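PDB 5NPY: flagellar basal body protein from Helicobacter pylori, which is a hook-type subunit of the flagellum, probably polymerising into the curved, flexible joint that passes torque from the motor to the filament. Local coordinates for residues A[268-273]-A[390-395]; A[260-265]-A[287-292]; A[126-131]-A[142-147]. One frame throughout, in Å; residues are numbered along the deposited sequence.

Contact 1 (A[268-273]-A[390-395]); sequences DAEKGE and TSKRKN
K392 reaches across to E270, and the lysine's CG, CD, CE and NZ all gather round one oxygen of the glutamate, OE1. From CB the chain leads out to CG of K392, which lies 3.9 Å from E270 OE1. K392 CD comes nearer, 3.5 Å from E270 OE1, and K392 CE is next to it too. At the last torsion the chain bends (chi4 54°), turning the amino group back to the glutamate, where K392 NZ closes a salt bridge of 2.8 Å to E270 OE1. The ammonium uses the syn lone pair of that oxygen, and the two side chains cross at about a right angle. Water 1 braces the ion pair: it donates to E270 OE1 and D268 OD2 and accepts from K392 N, tying both carboxylates to the opposite backbone. D268 divides its work between its oxygens. D268 OD1 lies 2.7 Å from S391 OG, a hydroxyl whose proton also has S388 O within reach. Water 2 gives D268 OD1 a further bond of 2.6 Å and links it to T390 OG1. S388 OG hydrogen-bonds to both K271 NZ and T390 OG1, whose side chains also cross at about a right angle. D268 OD2 accepts from E270 N at 2.9 Å, the donor meeting the anti side 29° out of the carboxylate plane. This nearly straight bond (163°) makes an Asx turn, superimposed on a type I beta turn from D268 to K271: a polar, water-bridged meeting of two surface loops.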
ATOM      1  N   ASP A 268      -0.852 -21.537  27.471  1.00 31.82           N
ATOM      2  CA  ASP A 268      -1.393 -22.515  26.521  1.00 26.51           C
ATOM      3  C   ASP A 268      -2.432 -23.404  27.205  1.00 17.89           C
ATOM      4  O   ASP A 268      -2.102 -24.158  28.129  1.00 22.86           O
ATOM      5  CB  ASP A 268      -0.247 -23.354  25.927  1.00 30.31           C
ATOM      6  CG  ASP A 268      -0.703 -24.302  24.788  1.00 37.54           C
ATOM      7  OD1 ASP A 268       0.117 -24.580  23.886  1.00 31.82           O
ATOM      8  OD2 ASP A 268      -1.861 -24.778  24.790  1.00 24.70           O
ATOM      9  N   ALA A 269      -3.696 -23.311  26.777  1.00 18.80           N
ATOM     10  CA  ALA A 269      -4.769 -24.051  27.443  1.00 27.91           C
ATOM     11  C   ALA A 269      -4.546 -25.569  27.440  1.00 29.87           C
ATOM     12  O   ALA A 269      -5.143 -26.266  28.268  1.00 33.34           O
ATOM     13  CB  ALA A 269      -6.129 -23.720  26.802  1.00 29.05           C
ATOM     14  N   GLU A 270      -3.691 -26.095  26.558  1.00 27.76           N
ATOM     15  CA  GLU A 270      -3.478 -27.537  26.482  1.00 31.41           C
ATOM     16  C   GLU A 270      -2.303 -28.039  27.318  1.00 37.99           C
ATOM     17  O   GLU A 270      -2.126 -29.258  27.423  1.00 36.28           O
ATOM     18  CB  GLU A 270      -3.290 -27.971  25.020  1.00 28.79           C
ATOM     19  CG  GLU A 270      -4.428 -27.507  24.126  1.00 36.05           C
ATOM     20  CD  GLU A 270      -4.558 -28.280  22.828  1.00 42.76           C
ATOM     21  OE1 GLU A 270      -3.903 -27.907  21.830  1.00 45.00           O
ATOM     22  OE2 GLU A 270      -5.340 -29.252  22.801  1.00 51.75           O
ATOM     23  N   LYS A 271      -1.592 -27.492  27.950  1.00 34.83           N
ATOM     24  CA  LYS A 271      -0.375 -27.577  28.746  1.00 37.09           C
ATOM     25  C   LYS A 271      -0.690 -27.311  30.209  1.00 37.70           C
ATOM     26  O   LYS A 271      -1.742 -26.764  30.552  1.00 30.57           O
ATOM     27  CB  LYS A 271       0.675 -26.578  28.269  1.00 32.16           C
ATOM     28  CG  LYS A 271       1.126 -26.813  26.854  1.00 35.69           C
ATOM     29  CD  LYS A 271       1.917 -28.107  26.722  1.00 47.44           C
ATOM     30  CE  LYS A 271       2.365 -28.325  25.272  1.00 51.39           C
ATOM     31  NZ  LYS A 271       3.349 -27.267  24.805  1.00 55.57           N
ATOM     32  N   GLY A 272       0.082 -27.950  31.073  1.00 41.17           N
ATOM     33  CA  GLY A 272      -0.012 -27.674  32.496  1.00 34.41           C
ATOM     34  C   GLY A 272      -1.382 -27.961  33.098  1.00 36.09           C
ATOM     35  O   GLY A 272      -2.233 -28.664  32.530  1.00 41.07           O
ATOM     36  N   GLU A 273      -1.586 -27.379  34.276  1.00 34.35           N
ATOM     37  CA  GLU A 273      -2.784 -27.588  35.076  1.00 43.77           C
ATOM     38  C   GLU A 273      -3.562 -26.282  35.206  1.00 41.66           C
ATOM     39  O   GLU A 273      -2.991 -25.236  35.567  1.00 27.72           O
ATOM     40  CB  GLU A 273      -2.411 -28.126  36.460  1.00 63.02           C
ATOM     41  CG  GLU A 273      -3.593 -28.447  37.357  1.00 77.77           C
ATOM     42  CD  GLU A 273      -3.168 -28.719  38.787  1.00 91.31           C
ATOM     43  OE1 GLU A 273      -1.960 -28.575  39.080  1.00 94.20           O
ATOM     44  OE2 GLU A 273      -4.039 -29.065  39.616  1.00 97.04           O
ATOM     45  N   THR A 390       3.742 -26.212  18.955  1.00 25.41           N
ATOM     46  CA  THR A 390       2.481 -26.961  18.958  1.00 38.42           C
ATOM     47  C   THR A 390       1.272 -26.148  19.422  1.00 35.97           C
ATOM     48  O   THR A 390       0.138 -26.630  19.283  1.00 30.59           O
ATOM     49  CB  THR A 390       2.573 -28.208  19.845  1.00 30.16           C
ATOM     50  OG1 THR A 390       2.557 -27.832  21.230  1.00 32.30           O
ATOM     51  CG2 THR A 390       3.830 -28.981  19.542  1.00 40.13           C
ATOM     52  N   SER A 391       1.475 -24.957  19.988  1.00 21.47           N
ATOM     53  CA  SER A 391       0.354 -24.184  20.524  1.00 27.45           C
ATOM     54  C   SER A 391      -0.555 -23.752  19.387  1.00 18.42           C
ATOM     55  O   SER A 391      -0.082 -23.258  18.360  1.00 20.25           O
ATOM     56  CB  SER A 391       0.860 -22.953  21.286  1.00 33.00           C
ATOM     57  OG  SER A 391       1.835 -23.311  22.244  1.00 25.23           O
ATOM     58  N   LYS A 392      -1.860 -23.957  19.552  1.00 25.99           N
ATOM     59  CA  LYS A 392      -2.768 -23.608  18.466  1.00 25.46           C
ATOM     60  C   LYS A 392      -2.944 -22.104  18.304  1.00 26.45           C
ATOM     61  O   LYS A 392      -3.332 -21.657  17.222  1.00 28.04           O
ATOM     62  CB  LYS A 392      -4.125 -24.270  18.684  1.00 24.33           C
ATOM     63  CG  LYS A 392      -4.033 -25.761  18.600  1.00 30.94           C
ATOM     64  CD  LYS A 392      -5.336 -26.436  18.954  1.00 28.95           C
ATOM     65  CE  LYS A 392      -5.266 -27.879  18.524  1.00 25.56           C
ATOM     66  NZ  LYS A 392      -4.055 -28.529  19.120  1.00 20.54           N
ATOM     67  N   ARG A 393      -2.674 -21.314  19.351  1.00 32.36           N
ATOM     68  CA  ARG A 393      -2.837 -19.871  19.244  1.00 22.23           C
ATOM     69  C   ARG A 393      -1.499 -19.224  19.558  1.00 30.07           C
ATOM     70  O   ARG A 393      -1.414 -18.287  20.365  1.00 23.02           O
ATOM     71  CB  ARG A 393      -3.945 -19.382  20.176  1.00 24.43           C
ATOM     72  CG  ARG A 393      -5.317 -20.057  19.936  1.00 25.04           C
ATOM     73  CD  ARG A 393      -6.289 -19.618  21.017  1.00 32.32           C
ATOM     74  NE  ARG A 393      -6.424 -18.159  21.012  1.00 31.61           N
ATOM     75  CZ  ARG A 393      -7.524 -17.471  20.705  1.00 32.71           C
ATOM     76  NH1 ARG A 393      -8.673 -18.070  20.415  1.00 17.03           N
ATOM     77  NH2 ARG A 393      -7.472 -16.149  20.754  1.00 30.27           N
ATOM     78  N   LYS A 394      -0.444 -19.748  18.928  1.00 17.88           N
ATOM     79  CA  LYS A 394       0.881 -19.171  19.093  1.00 13.84           C
ATOM     80  C   LYS A 394       0.981 -17.783  18.461  1.00 22.49           C
ATOM     81  O   LYS A 394       1.577 -16.861  19.048  1.00 22.27           O
ATOM     82  CB  LYS A 394       1.932 -20.101  18.483  1.00 13.95           C
ATOM     83  CG  LYS A 394       3.336 -19.847  18.993  1.00 27.75           C
ATOM     84  CD  LYS A 394       4.266 -19.545  17.863  1.00 41.20           C
ATOM     85  CE  LYS A 394       4.239 -20.650  16.819  1.00 40.48           C
ATOM     86  NZ  LYS A 394       4.655 -20.089  15.519  1.00 31.65           N
ATOM     87  N   ASN A 395       0.488 -17.630  17.230  1.00 15.98           N
ATOM     88  CA  ASN A 395       0.690 -16.387  16.494  1.00 20.39           C
ATOM     89  C   ASN A 395      -0.213 -15.266  16.991  1.00 23.53           C
ATOM     90  O   ASN A 395      -1.403 -15.476  17.266  1.00 17.60           O
ATOM     91  CB  ASN A 395       0.436 -16.599  15.008  1.00 20.71           C
ATOM     92  CG  ASN A 395       1.461 -17.445  14.391  1.00 25.51           C
ATOM     93  OD1 ASN A 395       2.493 -17.687  15.004  1.00 24.95           O
ATOM     94  ND2 ASN A 395       1.201 -17.930  13.171  1.00 28.94           N
TER
HETATM   95  O   HOH W   1      -2.515 -25.454  22.142  1.00 35.06           O
HETATM   96  O   HOH W   2       0.493 -27.001  23.030  1.00 43.83           O

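Contact 2 (A[260-265]-A[287-292]); sequences EDFVFT and KEKTGL
F262 and F264, alternate residues of one strand, both meet K289, the last residue of helix 279-289, through the aliphatic part of its side chain. The clearest interaction is a CH-pi contact: K289 CB lies over one face of the F262 ring, 4.0 Å from the centroid and 22° off the ring normal, displaced toward the rim. The lysine bends at chi2 (-67°), which brings K289 CD back to the same ring, 3.9 Å from F262 CE1. K289 O also touches this ring, 3.4 Å from F262 CZ. Van der Waals contact continues at F264. K289 CG approaches that ring obliquely, 3.9 Å from CE1 of F264, while K289 CB lies in the ring plane at its edge. L282 and L285, earlier on the same helix, and V250 of the neighbouring strand also touch F264, so its ring belongs to the apolar layer between helix and sheet. The polar link is looser: water 3 makes weak bonds to both K289 O and E260 OE1. The helix end has its own closure: T290 OG1 accepts from L292 N in an ST turn (3.0 Å, 163°) and is also hydrogen-bonded to L286 O, at the point where the chain leaves the helix. The chemistry is that of an amphipathic lysine: methylenes against two aromatic rings, with the amino end leading away from the strand, so attraction across the contact rests largely on dispersion and weak CH-pi forces, and the charge can probably stay hydrated.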
ATOM      1  N   GLU A 260     -12.040 -23.618  50.237  1.00 81.00           N
ATOM      2  CA  GLU A 260     -11.463 -24.423  49.160  1.00 60.72           C
ATOM      3  C   GLU A 260     -10.743 -23.551  48.133  1.00 47.26           C
ATOM      4  O   GLU A 260     -11.351 -22.646  47.555  1.00 43.58           O
ATOM      5  CB  GLU A 260     -12.549 -25.244  48.474  1.00 55.65           C
ATOM      6  CG  GLU A 260     -12.006 -26.238  47.478  1.00 63.81           C
ATOM      7  CD  GLU A 260     -13.099 -27.041  46.822  1.00 60.16           C
ATOM      8  OE1 GLU A 260     -12.776 -27.944  46.015  1.00 64.36           O
ATOM      9  OE2 GLU A 260     -14.279 -26.761  47.117  1.00 56.60           O
ATOM     10  N   ASP A 261      -9.462 -23.822  47.880  1.00 45.21           N
ATOM     11  CA  ASP A 261      -8.628 -22.995  47.014  1.00 44.46           C
ATOM     12  C   ASP A 261      -8.392 -23.652  45.657  1.00 42.33           C
ATOM     13  O   ASP A 261      -8.341 -24.879  45.543  1.00 48.38           O
ATOM     14  CB  ASP A 261      -7.269 -22.708  47.661  1.00 48.25           C
ATOM     15  CG  ASP A 261      -7.385 -22.003  49.002  1.00 48.13           C
ATOM     16  OD1 ASP A 261      -6.556 -22.305  49.883  1.00 44.33           O
ATOM     17  OD2 ASP A 261      -8.281 -21.144  49.173  1.00 46.44           O
ATOM     18  N   PHE A 262      -8.220 -22.808  44.632  1.00 39.18           N
ATOM     19  CA  PHE A 262      -7.889 -23.215  43.270  1.00 38.27           C
ATOM     20  C   PHE A 262      -6.919 -22.209  42.665  1.00 32.66           C
ATOM     21  O   PHE A 262      -7.010 -21.009  42.922  1.00 33.88           O
ATOM     22  CB  PHE A 262      -9.111 -23.271  42.342  1.00 40.05           C
ATOM     23  CG  PHE A 262     -10.224 -24.133  42.834  1.00 39.77           C
ATOM     24  CD1 PHE A 262     -10.313 -25.458  42.440  1.00 40.18           C
ATOM     25  CD2 PHE A 262     -11.201 -23.614  43.666  1.00 33.79           C
ATOM     26  CE1 PHE A 262     -11.341 -26.252  42.882  1.00 37.43           C
ATOM     27  CE2 PHE A 262     -12.229 -24.401  44.111  1.00 37.34           C
ATOM     28  CZ  PHE A 262     -12.298 -25.725  43.723  1.00 38.55           C
ATOM     29  N   VAL A 263      -6.013 -22.695  41.829  1.00 34.40           N
ATOM     30  CA  VAL A 263      -5.114 -21.833  41.076  1.00 31.25           C
ATOM     31  C   VAL A 263      -5.332 -22.076  39.589  1.00 30.39           C
ATOM     32  O   VAL A 263      -5.211 -23.211  39.112  1.00 31.59           O
ATOM     33  CB  VAL A 263      -3.644 -22.055  41.453  1.00 38.42           C
ATOM     34  CG1 VAL A 263      -2.751 -21.183  40.582  1.00 38.16           C
ATOM     35  CG2 VAL A 263      -3.428 -21.727  42.924  1.00 35.34           C
ATOM     36  N   PHE A 264      -5.664 -21.012  38.868  1.00 22.23           N
ATOM     37  CA  PHE A 264      -5.656 -20.983  37.420  1.00 27.53           C
ATOM     38  C   PHE A 264      -4.444 -20.175  36.969  1.00 36.05           C
ATOM     39  O   PHE A 264      -4.017 -19.240  37.657  1.00 39.53           O
ATOM     40  CB  PHE A 264      -6.935 -20.351  36.869  1.00 23.83           C
ATOM     41  CG  PHE A 264      -8.205 -20.946  37.406  1.00 23.56           C
ATOM     42  CD1 PHE A 264      -8.225 -22.206  37.981  1.00 28.45           C
ATOM     43  CD2 PHE A 264      -9.391 -20.246  37.307  1.00 28.18           C
ATOM     44  CE1 PHE A 264      -9.402 -22.755  38.461  1.00 26.06           C
ATOM     45  CE2 PHE A 264     -10.590 -20.792  37.780  1.00 33.35           C
ATOM     46  CZ  PHE A 264     -10.596 -22.051  38.354  1.00 24.52           C
ATOM     47  N   THR A 265      -3.886 -20.540  35.815  1.00 24.20           N
ATOM     48  CA  THR A 265      -2.655 -19.941  35.311  1.00 20.05           C
ATOM     49  C   THR A 265      -2.800 -19.597  33.835  1.00 24.88           C
ATOM     50  O   THR A 265      -3.215 -20.441  33.036  1.00 26.83           O
ATOM     51  CB  THR A 265      -1.457 -20.886  35.492  1.00 32.08           C
ATOM     52  OG1 THR A 265      -1.225 -21.133  36.886  1.00 28.10           O
ATOM     53  CG2 THR A 265      -0.208 -20.308  34.847  1.00 36.69           C
ATOM     54  N   LYS A 287     -16.381 -22.336  35.594  1.00 42.57           N
ATOM     55  CA  LYS A 287     -17.666 -23.004  35.786  1.00 37.14           C
ATOM     56  C   LYS A 287     -17.489 -24.389  36.389  1.00 42.92           C
ATOM     57  O   LYS A 287     -18.266 -24.791  37.257  1.00 49.49           O
ATOM     58  CB  LYS A 287     -18.428 -23.107  34.465  1.00 39.26           C
ATOM     59  CG  LYS A 287     -19.807 -23.767  34.599  1.00 38.85           C
ATOM     60  CD  LYS A 287     -20.745 -22.965  35.528  1.00 41.61           C
ATOM     61  CE  LYS A 287     -22.206 -23.420  35.375  1.00 52.50           C
ATOM     62  NZ  LYS A 287     -23.160 -22.726  36.289  1.00 59.48           N
ATOM     63  N   GLU A 288     -16.480 -25.136  35.935  1.00 39.78           N
ATOM     64  CA  GLU A 288     -16.255 -26.490  36.429  1.00 37.45           C
ATOM     65  C   GLU A 288     -15.784 -26.497  37.888  1.00 50.28           C
ATOM     66  O   GLU A 288     -16.306 -27.258  38.713  1.00 49.30           O
ATOM     67  CB  GLU A 288     -15.249 -27.192  35.518  1.00 29.79           C
ATOM     68  CG  GLU A 288     -15.780 -27.330  34.106  1.00 44.39           C
ATOM     69  CD  GLU A 288     -14.780 -27.934  33.144  1.00 58.23           C
ATOM     70  OE1 GLU A 288     -13.564 -27.827  33.414  1.00 67.72           O
ATOM     71  OE2 GLU A 288     -15.219 -28.513  32.121  1.00 57.98           O
ATOM     72  N   LYS A 289     -14.812 -25.647  38.237  1.00 50.85           N
ATOM     73  CA  LYS A 289     -14.209 -25.721  39.571  1.00 45.87           C
ATOM     74  C   LYS A 289     -15.063 -25.042  40.637  1.00 37.83           C
ATOM     75  O   LYS A 289     -15.124 -25.512  41.778  1.00 38.38           O
ATOM     76  CB  LYS A 289     -12.807 -25.109  39.547  1.00 43.09           C
ATOM     77  CG  LYS A 289     -11.862 -25.795  38.570  1.00 47.59           C
ATOM     78  CD  LYS A 289     -11.572 -27.208  39.060  1.00 55.17           C
ATOM     79  CE  LYS A 289     -10.672 -27.952  38.097  1.00 57.42           C
ATOM     80  NZ  LYS A 289     -11.051 -29.381  37.986  1.00 64.46           N
ATOM     81  N   THR A 290     -15.675 -23.919  40.316  1.00 44.20           N
ATOM     82  CA  THR A 290     -16.627 -23.274  41.201  1.00 41.09           C
ATOM     83  C   THR A 290     -18.014 -23.499  40.609  1.00 51.08           C
ATOM     84  O   THR A 290     -18.189 -24.281  39.672  1.00 60.20           O
ATOM     85  CB  THR A 290     -16.287 -21.791  41.361  1.00 33.04           C
ATOM     86  OG1 THR A 290     -16.768 -21.066  40.225  1.00 43.08           O
ATOM     87  CG2 THR A 290     -14.777 -21.596  41.463  1.00 32.62           C
ATOM     88  N   GLY A 291     -19.012 -22.815  41.138  1.00 44.56           N
ATOM     89  CA  GLY A 291     -20.308 -22.870  40.500  1.00 47.98           C
ATOM     90  C   GLY A 291     -20.606 -21.692  39.605  1.00 45.37           C
ATOM     91  O   GLY A 291     -21.713 -21.615  39.058  1.00 38.92           O
ATOM     92  N   LEU A 292     -19.647 -20.786  39.422  1.00 40.87           N
ATOM     93  CA  LEU A 292     -19.930 -19.428  38.993  1.00 41.83           C
ATOM     94  C   LEU A 292     -19.833 -19.278  37.479  1.00 48.35           C
ATOM     95  O   LEU A 292     -19.079 -19.988  36.800  1.00 42.01           O
ATOM     96  CB  LEU A 292     -18.974 -18.452  39.679  1.00 44.69           C
ATOM     97  CG  LEU A 292     -18.771 -18.714  41.174  1.00 43.40           C
ATOM     98  CD1 LEU A 292     -17.815 -17.706  41.778  1.00 43.97           C
ATOM     99  CD2 LEU A 292     -20.098 -18.695  41.906  1.00 45.02           C
TER
HETATM  100  O   HOH W   3     -13.966 -28.409  42.970  1.00 49.89           O

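Contact 3 (A[126-131]-A[142-147]); sequences GNFARD and YYVYGI
V144 presses one methyl on the F128 ring almost square to it: V144 CG2 lies over the centre of the face, 3.6 Å from the centroid and only 14° off the ring normal. The six ring carbons are therefore met nearly evenly, the nearest being F128 CD2 at 3.5 Å from V144 CG2, a CH-pi contact over the face. With CG1 anti to the backbone N (chi1 -176°), the valine turns its other branch past the rim, where V144 CG1 is 4.0 Å from F128 CE1. Both residues direct their CB at the opposite strand, so the ring and the branched side chain fill the gap between the two backbones. The other face of the ring is met by the chain's own carbonyl, G126 O, 3.6 Å above the plane and shifted toward the rim. F128 is thus sandwiched between a methyl and a peptide oxygen, while F97 meets it in an edge-to-face pair and F87 adds another side chain. Farther along, D131 and Y143 cross at about a right angle. The carboxylate plane is turned 75° from the phenol ring, and D131 OD2 stands near the ring plane at its edge, 4.1 Å from Y143 CE1: a loose contact. The other oxygen, D131 OD1, is hydrogen-bonded to Y135 N, just beyond its strand. Strand 127-130 pairs with 87-93 and 136-137, whereas 143-148 pairs with 97-100, 173-176 and 499-509; the F128-V144 CH-pi contact adds to the V144-L136 backbone bond between the two groups. F128 and V144 are buried side chains packed between strands of the D1 region of the FlgE/F/G family.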
ATOM      1  N   GLY A 126      19.148  22.234 -33.070  1.00 46.21           N
ATOM      2  CA  GLY A 126      18.164  21.757 -32.111  1.00 33.91           C
ATOM      3  C   GLY A 126      16.957  22.655 -31.904  1.00 39.39           C
ATOM      4  O   GLY A 126      16.230  22.493 -30.923  1.00 49.67           O
ATOM      5  N   ASN A 127      16.721  23.603 -32.811  1.00 46.30           N
ATOM      6  CA  ASN A 127      15.626  24.558 -32.637  1.00 50.35           C
ATOM      7  C   ASN A 127      14.326  23.918 -33.133  1.00 49.47           C
ATOM      8  O   ASN A 127      13.773  24.248 -34.184  1.00 47.35           O
ATOM      9  CB  ASN A 127      15.941  25.882 -33.331  1.00 59.02           C
ATOM     10  CG  ASN A 127      16.139  25.746 -34.832  1.00 63.06           C
ATOM     11  OD1 ASN A 127      16.553  24.701 -35.331  1.00 64.86           O
ATOM     12  ND2 ASN A 127      15.836  26.815 -35.560  1.00 63.31           N
ATOM     13  N   PHE A 128      13.833  22.977 -32.328  1.00 46.04           N
ATOM     14  CA  PHE A 128      12.654  22.193 -32.662  1.00 47.88           C
ATOM     15  C   PHE A 128      11.380  22.868 -32.162  1.00 55.21           C
ATOM     16  O   PHE A 128      11.381  23.607 -31.174  1.00 56.04           O
ATOM     17  CB  PHE A 128      12.759  20.786 -32.069  1.00 46.18           C
ATOM     18  CG  PHE A 128      13.963  20.020 -32.533  1.00 48.94           C
ATOM     19  CD1 PHE A 128      14.701  19.265 -31.644  1.00 50.06           C
ATOM     20  CD2 PHE A 128      14.355  20.053 -33.859  1.00 49.53           C
ATOM     21  CE1 PHE A 128      15.806  18.557 -32.066  1.00 46.73           C
ATOM     22  CE2 PHE A 128      15.460  19.352 -34.288  1.00 43.55           C
ATOM     23  CZ  PHE A 128      16.185  18.603 -33.391  1.00 48.82           C
ATOM     24  N   ALA A 129      10.284  22.598 -32.860  1.00 57.94           N
ATOM     25  CA  ALA A 129       8.989  23.154 -32.504  1.00 60.51           C
ATOM     26  C   ALA A 129       7.921  22.137 -32.873  1.00 61.42           C
ATOM     27  O   ALA A 129       8.189  21.157 -33.571  1.00 63.28           O
ATOM     28  CB  ALA A 129       8.749  24.496 -33.201  1.00 58.35           C
ATOM     29  N   ARG A 130       6.705  22.369 -32.383  1.00 59.01           N
ATOM     30  CA  ARG A 130       5.571  21.501 -32.670  1.00 55.67           C
ATOM     31  C   ARG A 130       4.766  22.069 -33.831  1.00 50.07           C
ATOM     32  O   ARG A 130       4.467  23.268 -33.855  1.00 49.48           O
ATOM     33  CB  ARG A 130       4.656  21.341 -31.452  1.00 63.76           C
ATOM     34  CG  ARG A 130       5.346  21.386 -30.109  1.00 66.35           C
ATOM     35  CD  ARG A 130       4.380  20.991 -29.011  1.00 67.00           C
ATOM     36  NE  ARG A 130       4.587  21.794 -27.809  1.00 69.75           N
ATOM     37  CZ  ARG A 130       4.017  21.541 -26.636  1.00 67.03           C
ATOM     38  NH1 ARG A 130       3.220  20.488 -26.507  1.00 67.93           N
ATOM     39  NH2 ARG A 130       4.255  22.329 -25.592  1.00 55.73           N
ATOM     40  N   ASP A 131       4.406  21.207 -34.779  1.00 47.81           N
ATOM     41  CA  ASP A 131       3.453  21.596 -35.811  1.00 53.33           C
ATOM     42  C   ASP A 131       2.043  21.569 -35.206  1.00 62.54           C
ATOM     43  O   ASP A 131       1.864  21.388 -33.996  1.00 54.52           O
ATOM     44  CB  ASP A 131       3.616  20.715 -37.053  1.00 45.51           C
ATOM     45  CG  ASP A 131       3.190  19.274 -36.829  1.00 47.08           C
ATOM     46  OD1 ASP A 131       2.921  18.896 -35.675  1.00 67.85           O
ATOM     47  OD2 ASP A 131       3.140  18.500 -37.810  1.00 41.37           O
ATOM     48  N   TYR A 142      10.991  18.797 -41.242  1.00 50.02           N
ATOM     49  CA  TYR A 142      11.414  17.426 -40.978  1.00 53.44           C
ATOM     50  C   TYR A 142      11.111  17.044 -39.532  1.00 51.30           C
ATOM     51  O   TYR A 142      11.256  17.856 -38.613  1.00 48.10           O
ATOM     52  CB  TYR A 142      12.910  17.247 -41.262  1.00 55.28           C
ATOM     53  CG  TYR A 142      13.285  17.306 -42.732  1.00 60.84           C
ATOM     54  CD1 TYR A 142      12.909  16.293 -43.609  1.00 57.15           C
ATOM     55  CD2 TYR A 142      14.030  18.368 -43.239  1.00 63.79           C
ATOM     56  CE1 TYR A 142      13.254  16.341 -44.950  1.00 59.38           C
ATOM     57  CE2 TYR A 142      14.377  18.426 -44.584  1.00 61.72           C
ATOM     58  CZ  TYR A 142      13.985  17.409 -45.431  1.00 58.40           C
ATOM     59  OH  TYR A 142      14.331  17.457 -46.759  1.00 52.61           O
ATOM     60  N   TYR A 143      10.697  15.797 -39.334  1.00 49.51           N
ATOM     61  CA  TYR A 143      10.317  15.325 -38.012  1.00 53.25           C
ATOM     62  C   TYR A 143      11.538  14.871 -37.232  1.00 49.62           C
ATOM     63  O   TYR A 143      12.496  14.347 -37.797  1.00 46.01           O
ATOM     64  CB  TYR A 143       9.321  14.169 -38.120  1.00 55.72           C
ATOM     65  CG  TYR A 143       8.085  14.584 -38.857  1.00 58.30           C
ATOM     66  CD1 TYR A 143       7.219  15.512 -38.316  1.00 59.80           C
ATOM     67  CD2 TYR A 143       7.814  14.101 -40.118  1.00 56.72           C
ATOM     68  CE1 TYR A 143       6.097  15.918 -38.995  1.00 62.59           C
ATOM     69  CE2 TYR A 143       6.703  14.514 -40.808  1.00 59.61           C
ATOM     70  CZ  TYR A 143       5.844  15.411 -40.238  1.00 63.78           C
ATOM     71  OH  TYR A 143       4.727  15.804 -40.927  1.00 73.47           O
ATOM     72  N   VAL A 144      11.479  15.063 -35.916  1.00 43.95           N
ATOM     73  CA  VAL A 144      12.539  14.653 -35.001  1.00 44.64           C
ATOM     74  C   VAL A 144      12.319  13.198 -34.593  1.00 48.69           C
ATOM     75  O   VAL A 144      11.265  12.849 -34.047  1.00 49.54           O
ATOM     76  CB  VAL A 144      12.570  15.571 -33.774  1.00 39.55           C
ATOM     77  CG1 VAL A 144      13.734  15.204 -32.860  1.00 35.99           C
ATOM     78  CG2 VAL A 144      12.643  17.026 -34.226  1.00 45.68           C
ATOM     79  N   TYR A 145      13.315  12.347 -34.846  1.00 45.55           N
ATOM     80  CA  TYR A 145      13.225  10.930 -34.496  1.00 46.58           C
ATOM     81  C   TYR A 145      13.772  10.670 -33.100  1.00 49.47           C
ATOM     82  O   TYR A 145      14.809  11.224 -32.706  1.00 37.28           O
ATOM     83  CB  TYR A 145      13.984  10.047 -35.495  1.00 46.18           C
ATOM     84  CG  TYR A 145      13.266   9.859 -36.804  1.00 47.39           C
ATOM     85  CD1 TYR A 145      12.704  10.953 -37.447  1.00 50.72           C
ATOM     86  CD2 TYR A 145      13.146   8.601 -37.405  1.00 41.82           C
ATOM     87  CE1 TYR A 145      12.037  10.826 -38.626  1.00 55.60           C
ATOM     88  CE2 TYR A 145      12.469   8.463 -38.624  1.00 52.51           C
ATOM     89  CZ  TYR A 145      11.919   9.599 -39.220  1.00 60.68           C
ATOM     90  OH  TYR A 145      11.230   9.578 -40.408  1.00 73.62           O
ATOM     91  N   GLY A 146      13.079   9.793 -32.378  1.00 49.10           N
ATOM     92  CA  GLY A 146      13.506   9.335 -31.076  1.00 42.14           C
ATOM     93  C   GLY A 146      12.758   8.086 -30.676  1.00 45.68           C
ATOM     94  O   GLY A 146      12.062   7.468 -31.488  1.00 50.24           O
ATOM     95  N   ILE A 147      12.913   7.712 -29.408  1.00 44.77           N
ATOM     96  CA  ILE A 147      12.149   6.601 -28.849  1.00 33.50           C
ATOM     97  C   ILE A 147      10.765   7.126 -28.482  1.00 43.14           C
ATOM     98  O   ILE A 147      10.602   7.850 -27.497  1.00 50.78           O
ATOM     99  CB  ILE A 147      12.840   5.982 -27.630  1.00 35.91           C
ATOM    100  CG1 ILE A 147      14.263   5.504 -27.956  1.00 37.63           C
ATOM    101  CG2 ILE A 147      11.996   4.830 -27.092  1.00 46.67           C
ATOM    102  CD1 ILE A 147      14.374   4.011 -28.283  1.00 36.95           C
TER

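Overall arrangement
The contacts lie on opposite sides of the centre of an elongated, strand-rich chain, contacts 1 and 2 on one side and contact 3 on the other. Contact 3 closes first along the sequence, within the D1 region, its centre about 72 Å from that of contact 1 and 88 Å from that of contact 2. Contacts 1 and 2 have centres 20 Å apart, and their segments alternate: 260-265, 268-273, 287-292, 390-395. Contact 2 packs a helix end on strand 260-266; contact 1 ties the loop after that strand to the one before strand 396-406, in another sheet, beside the ligand pocket that R393 lines. Such separation is consistent with a multi-domain hook subunit.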